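Local coordinates for protein cytosol aminopeptidase (Staphylococcus aureus subsp. aureus, PDB 3KZW) that probably removes amino acids one at a time from the amino termini of peptides, as a metal-dependent leucyl aminopeptidase, at residues I153-A158 with E192-G197; V359-T364 with L452-N457; S425-M430 with I505-Q510. One frame throughout, in Å; residues are numbered along the deposited sequence.

Interaction 1 (I153-A158 with E192-G197); sequences IQSERA and EGISIG
The carbonyl oxygen of Ile153 lies close to the CA of Gly197 and is gripped from its own helix, accepting from Arg157 N at 2.8 Å and from Glu156 N at 3.1 Å. Held in this way, the oxygen faces helix 188-208 through Gly197. Ile153 also holds the closest passage, its CA standing 3.3 Å from Gly193 O in a CA-H...O contact. With CG1 turned beside the backbone N (chi1 -62°), the side chain lays that carbon over Gly193 and reaches CG2 of Ile196. Two glycines four residues apart, Gly193 and Gly197, form a GxxxG pattern, here used to seat a helix of the N-terminal domain against the helix that probably connects it to the catalytic domain; the axes come within 7.3 Å and cross at -31°. Glu156 rests its CB on Gly197 and, bent at chi2, carries its CG obliquely across CG2 of Ile194, while OE2 is hydrogen-bonded to Ala24 N, probably part of an expression-tag remnant ahead of Met25. Beside it, Ser155 OG meets CG1 of Ile194 at 3.6 Å and is bonded to Gly152 O. Strand 25-29 adds Phe27, which touches both Ser155 and Ile194.

Interaction 2 (V359-T364 with L452-N457); sequences VEVMNT and LVNHTN
Val359 pairs with Leu452 in the first of two parallel beta bridges, which join strands 358-360 and 452-453 in a small three-stranded sheet completed by strand 350-352. Its CA makes a CA-H...O contact with Leu452 O, and CG2 packs on the CB of Leu452 on the same face of the sheet. Glu360 carries the pairing forward: its N binds Leu452 O at 2.8 Å, nearly straight at 169°, while its O receives Asn454 N at 3.2 Å. The glutamate side chain runs alongside Val453 on the other face, OE1 engaging Ser447.

Beyond the second bridge, the link between the chains is carried by the amide of Asn454, held between the two backbones with CG lodged between its own N and carbonyl carbon (chi1 85°). CG1 of Val361 lies against this amide, and Met362 N donates to Asn454 OD1 at 2.8 Å, with the donor tilted from the carbonyl plane. CG of Met362 lies 3.7 Å from CG2 of Val453, and the same side chain packs on Ala301 of the second subunit.

Asn363 begins the NTDAEGRL signature of the family, whose acidic residues bind catalytic metals in relatives. Asn454 ND2 donates a hydrogen bond to Asn363 O at 3.0 Å, which lies close to the amide plane of Asn454, and also binds Ala366 O, so one ND2 ties the start of the signature at two carbonyls. The Asn363 side chain, OD1 bonded to Asp365 N, crosses the His455 ring with its amide perpendicular to it. Its CB makes a CH-pi contact over the ring face, 3.8 Å from the His455 centroid, and ND2 lies above that face, displaced toward the rim.

Interaction 3 (S425-M430 with I505-Q510); sequences SEVDEM and IPTIVQ
Ile505 N, at the start of helix 505-512, lies 4.3 Å from Glu429 OE1, a carboxylate that the loop after helix 414-426 brings to the N-terminal end of this helix, within the catalytic domain of the cytosol aminopeptidase family and near the close of the chain. The side chain of Ile505 points elsewhere, packing on Ile200 and Ala203 of helix 188-208. Pro506 then turns its ring to the loop. Glu429 crosses it at about a right angle, its OE2 3.4 Å from Pro506 CD, and CB of the proline also receives CG2 of Val427.

Thr507 carries the polar grip. Its OG1 donates to Glu429 OE1 at 2.6 Å on the anti lone pair, and its N donates to the same oxygen at 3.2 Å, from the syn side and 32° out of the carboxylate plane. Both donors can face one acceptor because chi1 of -63° holds OG1 beside the backbone N. Since OE2 binds Met504 N, each carboxylate oxygen is bonded at or just before the start of the helix, where the helix dipole would probably help to stabilise negative charge. CG2 of Val427 lies 3.5 Å from Thr507 OG1, flanking the bonded hydroxyl, and Ile420 and Ile423 of helix 414-426 pack on the threonine too. One turn further on, Gln510 closes the contact more loosely: its CG comes 4.5 Å from CG1 of Val427.

Interactions 1 and 3 are neighbours, with centres 14 Å apart, and they touch where Ile196 CD1 meets Val509 CG1 at 4.0 Å. Helix 188-208 therefore packs on the N-terminal domain through 192-197 while also receiving helix 505-512 of the catalytic domain. Interaction 2 stands apart: its centre is about 41 Å from that of interaction 1 and about 33 Å from that of interaction 3, although its segments alternate along the chain with those of interaction 3. It lies near the second subunit. Bound sodium ions lie about 11 Å from the Leu452 side chain and about 13 Å from that of Glu429, so neither residue is a ligand.

Interaction 1 (I153-A158 with E192-G197)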
loop_
_atom_site.group_PDB
_atom_site.type_symbol
_atom_site.label_atom_id
_atom_site.label_comp_id
_atom_site.label_asym_id
_atom_site.label_seq_id
_atom_site.Cartn_x
_atom_site.Cartn_y
_atom_site.Cartn_z
ATOM N N ILE A 153 17.600 19.027 39.138
ATOM C CA ILE A 153 16.753 18.740 37.976
ATOM C C ILE A 153 16.146 17.341 38.060
ATOM O O ILE A 153 14.929 17.177 37.936
ATOM C CB ILE A 153 17.520 18.909 36.630
ATOM C CG1 ILE A 153 17.992 20.356 36.452
ATOM C CG2 ILE A 153 16.640 18.500 35.444
ATOM C CD1 ILE A 153 19.065 20.543 35.386
ATOM N N GLN A 154 16.998 16.344 38.292
ATOM C CA GLN A 154 16.574 14.945 38.309
ATOM C C GLN A 154 15.648 14.594 39.470
ATOM O O GLN A 154 14.880 13.638 39.382
ATOM C CB GLN A 154 17.783 14.001 38.288
ATOM C CG GLN A 154 18.654 14.089 37.036
ATOM C CD GLN A 154 17.903 13.765 35.760
ATOM O OE1 GLN A 154 17.103 14.563 35.274
ATOM N NE2 GLN A 154 18.175 12.593 35.198
ATOM N N SER A 155 15.711 15.371 40.550
ATOM C CA SER A 155 14.826 15.164 41.699
ATOM C C SER A 155 13.360 15.385 41.323
ATOM O O SER A 155 12.458 14.878 41.990
ATOM C CB SER A 155 15.227 16.066 42.870
ATOM O OG SER A 155 14.929 17.425 42.601
ATOM N N GLU A 156 13.138 16.139 40.249
ATOM C CA GLU A 156 11.794 16.404 39.742
ATOM C C GLU A 156 11.538 15.709 38.407
ATOM O O GLU A 156 10.482 15.105 38.213
ATOM C CB GLU A 156 11.558 17.912 39.601
ATOM C CG GLU A 156 11.532 18.680 40.919
ATOM C CD GLU A 156 10.267 18.438 41.737
ATOM O OE1 GLU A 156 9.250 17.976 41.169
ATOM O OE2 GLU A 156 10.289 18.720 42.955
ATOM N N ARG A 157 12.509 15.790 37.499
ATOM C CA ARG A 157 12.342 15.280 36.137
ATOM C C ARG A 157 12.286 13.752 36.059
ATOM O O ARG A 157 11.446 13.199 35.344
ATOM C CB ARG A 157 13.423 15.831 35.201
ATOM C CG ARG A 157 13.195 15.454 33.740
ATOM C CD ARG A 157 14.076 16.211 32.772
ATOM N NE ARG A 157 15.489 15.896 32.946
ATOM C CZ ARG A 157 16.403 15.978 31.981
ATOM N NH1 ARG A 157 16.054 16.351 30.749
ATOM N NH2 ARG A 157 17.671 15.679 32.248
ATOM N N ALA A 158 13.173 13.081 36.790
ATOM C CA ALA A 158 13.263 11.621 36.746
ATOM C C ALA A 158 12.104 10.937 37.468
ATOM O O ALA A 158 11.748 9.802 37.145
ATOM C CB ALA A 158 14.589 11.154 37.321
ATOM N N GLU A 192 17.866 25.766 42.275
ATOM C CA GLU A 192 17.878 26.235 40.892
ATOM C C GLU A 192 17.514 25.097 39.934
ATOM O O GLU A 192 16.775 25.300 38.970
ATOM C CB GLU A 192 19.251 26.824 40.546
ATOM C CG GLU A 192 19.336 27.484 39.171
ATOM C CD GLU A 192 20.626 28.256 38.954
ATOM O OE1 GLU A 192 21.149 28.846 39.926
ATOM O OE2 GLU A 192 21.107 28.281 37.801
ATOM N N GLY A 193 18.038 23.905 40.213
ATOM C CA GLY A 193 17.748 22.715 39.417
ATOM C C GLY A 193 16.308 22.258 39.557
ATOM O O GLY A 193 15.688 21.837 38.578
ATOM N N ILE A 194 15.780 22.348 40.778
ATOM C CA ILE A 194 14.401 21.962 41.080
ATOM C C ILE A 194 13.395 22.785 40.273
ATOM O O ILE A 194 12.455 22.230 39.695
ATOM C CB ILE A 194 14.097 22.068 42.598
ATOM C CG1 ILE A 194 14.856 20.987 43.373
ATOM C CG2 ILE A 194 12.595 21.956 42.872
ATOM C CD1 ILE A 194 14.915 21.214 44.870
ATOM N N SER A 195 13.609 24.098 40.226
ATOM C CA SER A 195 12.713 25.003 39.507
ATOM C C SER A 195 12.755 24.778 37.995
ATOM O O SER A 195 11.744 24.958 37.312
ATOM C CB SER A 195 13.010 26.465 39.859
ATOM O OG SER A 195 14.345 26.806 39.542
ATOM N N ILE A 196 13.919 24.376 37.484
ATOM C CA ILE A 196 14.060 24.001 36.073
ATOM C C ILE A 196 13.317 22.689 35.805
ATOM O O ILE A 196 12.566 22.580 34.832
ATOM C CB ILE A 196 15.553 23.899 35.642
ATOM C CG1 ILE A 196 16.192 25.291 35.604
ATOM C CG2 ILE A 196 15.691 23.213 34.281
ATOM C CD1 ILE A 196 17.703 25.294 35.436
ATOM N N GLY A 197 13.524 21.711 36.685
ATOM C CA GLY A 197 12.861 20.412 36.596
ATOM C C GLY A 197 11.349 20.512 36.662
ATOM O O GLY A 197 10.642 19.816 35.927
#

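Interaction 2 (V359-T364 with L452-N457)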
loop_
_atom_site.group_PDB
_atom_site.type_symbol
_atom_site.label_atom_id
_atom_site.label_comp_id
_atom_site.label_asym_id
_atom_site.label_seq_id
_atom_site.Cartn_x
_atom_site.Cartn_y
_atom_site.Cartn_z
ATOM N N VAL A 359 -1.496 32.480 0.457
ATOM C CA VAL A 359 -0.932 31.140 0.613
ATOM C C VAL A 359 -1.893 30.092 0.060
ATOM O O VAL A 359 -3.046 30.018 0.483
ATOM C CB VAL A 359 -0.615 30.819 2.103
ATOM C CG1 VAL A 359 -0.030 29.415 2.247
ATOM C CG2 VAL A 359 0.338 31.853 2.692
ATOM N N GLU A 360 -1.416 29.296 -0.894
ATOM C CA GLU A 360 -2.170 28.150 -1.389
ATOM C C GLU A 360 -1.857 26.935 -0.524
ATOM O O GLU A 360 -0.692 26.576 -0.345
ATOM C CB GLU A 360 -1.832 27.863 -2.854
ATOM C CG GLU A 360 -2.629 26.708 -3.468
ATOM C CD GLU A 360 -2.168 26.329 -4.872
ATOM O OE1 GLU A 360 -0.957 26.433 -5.166
ATOM O OE2 GLU A 360 -3.026 25.918 -5.686
ATOM N N VAL A 361 -2.901 26.316 0.018
ATOM C CA VAL A 361 -2.747 25.125 0.841
ATOM C C VAL A 361 -2.926 23.890 -0.034
ATOM O O VAL A 361 -4.005 23.660 -0.573
ATOM C CB VAL A 361 -3.749 25.107 2.023
ATOM C CG1 VAL A 361 -3.656 23.798 2.797
ATOM C CG2 VAL A 361 -3.501 26.289 2.953
ATOM N N MET A 362 -1.858 23.109 -0.182
ATOM C CA MET A 362 -1.905 21.881 -0.979
ATOM C C MET A 362 -1.922 20.613 -0.124
ATOM O O MET A 362 -2.209 19.523 -0.622
ATOM C CB MET A 362 -0.744 21.841 -1.975
ATOM C CG MET A 362 -0.851 22.867 -3.099
ATOM S SD MET A 362 -2.392 22.784 -4.051
ATOM C CE MET A 362 -2.113 21.313 -5.043
ATOM N N ASN A 363 -1.616 20.772 1.163
ATOM C CA ASN A 363 -1.599 19.673 2.120
ATOM C C ASN A 363 -2.020 20.200 3.488
ATOM O O ASN A 363 -1.311 21.005 4.098
ATOM C CB ASN A 363 -0.197 19.051 2.168
ATOM C CG ASN A 363 -0.102 17.836 3.089
ATOM O OD1 ASN A 363 -1.065 17.441 3.747
ATOM N ND2 ASN A 363 1.082 17.239 3.136
ATOM N N THR A 364 -3.180 19.752 3.961
ATOM C CA THR A 364 -3.728 20.225 5.237
ATOM C C THR A 364 -3.006 19.631 6.450
ATOM O O THR A 364 -3.187 20.099 7.576
ATOM C CB THR A 364 -5.252 19.966 5.353
ATOM O OG1 THR A 364 -5.513 18.562 5.246
ATOM C CG2 THR A 364 -6.018 20.714 4.264
ATOM N N LEU A 452 2.556 32.212 -2.101
ATOM C CA LEU A 452 3.266 31.096 -1.477
ATOM C C LEU A 452 2.465 29.795 -1.522
ATOM O O LEU A 452 1.239 29.808 -1.656
ATOM C CB LEU A 452 3.631 31.432 -0.025
ATOM C CG LEU A 452 4.547 32.631 0.252
ATOM C CD1 LEU A 452 4.451 33.047 1.707
ATOM C CD2 LEU A 452 5.991 32.348 -0.141
ATOM N N VAL A 453 3.180 28.678 -1.418
ATOM C CA VAL A 453 2.575 27.352 -1.316
ATOM C C VAL A 453 3.123 26.663 -0.059
ATOM O O VAL A 453 4.284 26.876 0.308
ATOM C CB VAL A 453 2.802 26.511 -2.612
ATOM C CG1 VAL A 453 4.266 26.089 -2.771
ATOM C CG2 VAL A 453 1.880 25.305 -2.649
ATOM N N ASN A 454 2.293 25.863 0.607
ATOM C CA ASN A 454 2.675 25.284 1.897
ATOM C C ASN A 454 3.272 23.876 1.823
ATOM O O ASN A 454 3.647 23.301 2.849
ATOM C CB ASN A 454 1.501 25.332 2.894
ATOM C CG ASN A 454 0.551 24.149 2.757
ATOM O OD1 ASN A 454 0.206 23.727 1.651
ATOM N ND2 ASN A 454 0.115 23.614 3.893
ATOM N N HIS A 455 3.368 23.325 0.616
ATOM C CA HIS A 455 3.823 21.946 0.451
ATOM C C HIS A 455 4.490 21.700 -0.897
ATOM O O HIS A 455 4.060 22.231 -1.922
ATOM C CB HIS A 455 2.647 20.982 0.637
ATOM C CG HIS A 455 3.047 19.542 0.750
ATOM N ND1 HIS A 455 2.748 18.609 -0.221
ATOM C CD2 HIS A 455 3.708 18.872 1.726
ATOM C CE1 HIS A 455 3.212 17.427 0.151
ATOM N NE2 HIS A 455 3.802 17.560 1.326
ATOM N N THR A 456 5.544 20.889 -0.875
ATOM C CA THR A 456 6.212 20.432 -2.089
ATOM C C THR A 456 6.079 18.916 -2.216
ATOM O O THR A 456 6.086 18.191 -1.210
ATOM C CB THR A 456 7.715 20.836 -2.114
ATOM O OG1 THR A 456 8.324 20.365 -3.324
ATOM C CG2 THR A 456 8.476 20.266 -0.901
ATOM N N ASN A 457 5.954 18.437 -3.449
ATOM C CA ASN A 457 5.951 17.000 -3.698
ATOM C C ASN A 457 7.366 16.444 -3.836
ATOM O O ASN A 457 7.567 15.224 -3.842
ATOM C CB ASN A 457 5.101 16.661 -4.920
ATOM C CG ASN A 457 3.610 16.798 -4.644
ATOM O OD1 ASN A 457 3.078 16.186 -3.710
ATOM N ND2 ASN A 457 2.927 17.598 -5.461
#

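Interaction 3 (S425-M430 with I505-Q510)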
loop_
_atom_site.group_PDB
_atom_site.type_symbol
_atom_site.label_atom_id
_atom_site.label_comp_id
_atom_site.label_asym_id
_atom_site.label_seq_id
_atom_site.Cartn_x
_atom_site.Cartn_y
_atom_site.Cartn_z
ATOM N N SER A 425 24.957 20.362 23.319
ATOM C CA SER A 425 25.851 19.209 23.417
ATOM C C SER A 425 26.434 19.065 24.821
ATOM O O SER A 425 26.893 17.990 25.202
ATOM C CB SER A 425 26.968 19.294 22.375
ATOM O OG SER A 425 27.844 20.373 22.648
ATOM N N GLU A 426 26.397 20.154 25.584
ATOM C CA GLU A 426 26.903 20.172 26.956
ATOM C C GLU A 426 25.837 19.810 27.994
ATOM O O GLU A 426 26.171 19.460 29.130
ATOM C CB GLU A 426 27.506 21.538 27.281
ATOM C CG GLU A 426 28.814 21.828 26.556
ATOM C CD GLU A 426 29.255 23.278 26.672
ATOM O OE1 GLU A 426 28.491 24.098 27.235
ATOM O OE2 GLU A 426 30.368 23.599 26.197
ATOM N N VAL A 427 24.564 19.896 27.605
ATOM C CA VAL A 427 23.451 19.591 28.511
ATOM C C VAL A 427 22.660 18.345 28.095
ATOM O O VAL A 427 21.478 18.206 28.424
ATOM C CB VAL A 427 22.499 20.808 28.720
ATOM C CG1 VAL A 427 23.226 21.952 29.423
ATOM C CG2 VAL A 427 21.888 21.273 27.401
ATOM N N ASP A 428 23.336 17.442 27.386
ATOM C CA ASP A 428 22.779 16.150 26.962
ATOM C C ASP A 428 21.512 16.265 26.099
ATOM O O ASP A 428 20.546 15.521 26.286
ATOM C CB ASP A 428 22.550 15.224 28.170
ATOM C CG ASP A 428 22.306 13.780 27.767
ATOM O OD1 ASP A 428 23.067 13.257 26.926
ATOM O OD2 ASP A 428 21.351 13.164 28.292
ATOM N N GLU A 429 21.520 17.209 25.161
ATOM C CA GLU A 429 20.430 17.358 24.200
ATOM C C GLU A 429 20.980 17.429 22.778
ATOM O O GLU A 429 21.666 18.380 22.411
ATOM C CB GLU A 429 19.562 18.582 24.518
ATOM C CG GLU A 429 18.685 18.413 25.759
ATOM C CD GLU A 429 17.545 19.422 25.843
ATOM O OE1 GLU A 429 17.795 20.646 25.738
ATOM O OE2 GLU A 429 16.393 18.984 26.037
ATOM N N MET A 430 20.683 16.406 21.986
ATOM C CA MET A 430 21.190 16.321 20.623
ATOM C C MET A 430 20.418 17.221 19.659
ATOM O O MET A 430 19.248 16.983 19.360
ATOM C CB MET A 430 21.203 14.870 20.141
ATOM C CG MET A 430 22.287 14.032 20.793
ATOM S SD MET A 430 22.412 12.382 20.091
ATOM C CE MET A 430 20.976 11.572 20.805
ATOM N N ILE A 505 14.131 22.781 26.540
ATOM C CA ILE A 505 14.033 23.602 27.756
ATOM C C ILE A 505 15.385 23.752 28.473
ATOM O O ILE A 505 15.784 24.878 28.771
ATOM C CB ILE A 505 12.914 23.119 28.726
ATOM C CG1 ILE A 505 11.546 23.177 28.037
ATOM C CG2 ILE A 505 12.904 23.957 30.010
ATOM C CD1 ILE A 505 10.429 22.482 28.795
ATOM N N PRO A 506 16.104 22.633 28.730
ATOM C CA PRO A 506 17.434 22.770 29.341
ATOM C C PRO A 506 18.399 23.629 28.514
ATOM O O PRO A 506 19.126 24.444 29.084
ATOM C CB PRO A 506 17.942 21.326 29.407
ATOM C CG PRO A 506 16.719 20.500 29.436
ATOM C CD PRO A 506 15.736 21.214 28.563
ATOM N N THR A 507 18.391 23.445 27.194
ATOM C CA THR A 507 19.279 24.173 26.290
ATOM C C THR A 507 19.003 25.680 26.275
ATOM O O THR A 507 19.923 26.483 26.440
ATOM C CB THR A 507 19.218 23.596 24.850
ATOM O OG1 THR A 507 19.679 22.241 24.859
ATOM C CG2 THR A 507 20.086 24.409 23.888
ATOM N N ILE A 508 17.739 26.053 26.091
ATOM C CA ILE A 508 17.357 27.462 25.976
ATOM C C ILE A 508 17.530 28.213 27.297
ATOM O O ILE A 508 18.005 29.350 27.305
ATOM C CB ILE A 508 15.914 27.630 25.414
ATOM C CG1 ILE A 508 15.769 26.924 24.057
ATOM C CG2 ILE A 508 15.523 29.112 25.305
ATOM C CD1 ILE A 508 16.716 27.422 22.955
ATOM N N VAL A 509 17.161 27.570 28.403
ATOM C CA VAL A 509 17.352 28.149 29.734
ATOM C C VAL A 509 18.830 28.463 29.981
ATOM O O VAL A 509 19.174 29.559 30.442
ATOM C CB VAL A 509 16.775 27.235 30.855
ATOM C CG1 VAL A 509 17.269 27.661 32.239
ATOM C CG2 VAL A 509 15.256 27.246 30.814
ATOM N N GLN A 510 19.694 27.506 29.653
ATOM C CA GLN A 510 21.136 27.686 29.777
ATOM C C GLN A 510 21.633 28.851 28.916
ATOM O O GLN A 510 22.483 29.629 29.352
ATOM C CB GLN A 510 21.867 26.386 29.419
ATOM C CG GLN A 510 23.377 26.405 29.649
ATOM C CD GLN A 510 23.756 26.724 31.082
ATOM O OE1 GLN A 510 24.563 27.621 31.330
ATOM N NE2 GLN A 510 23.171 25.995 32.035
#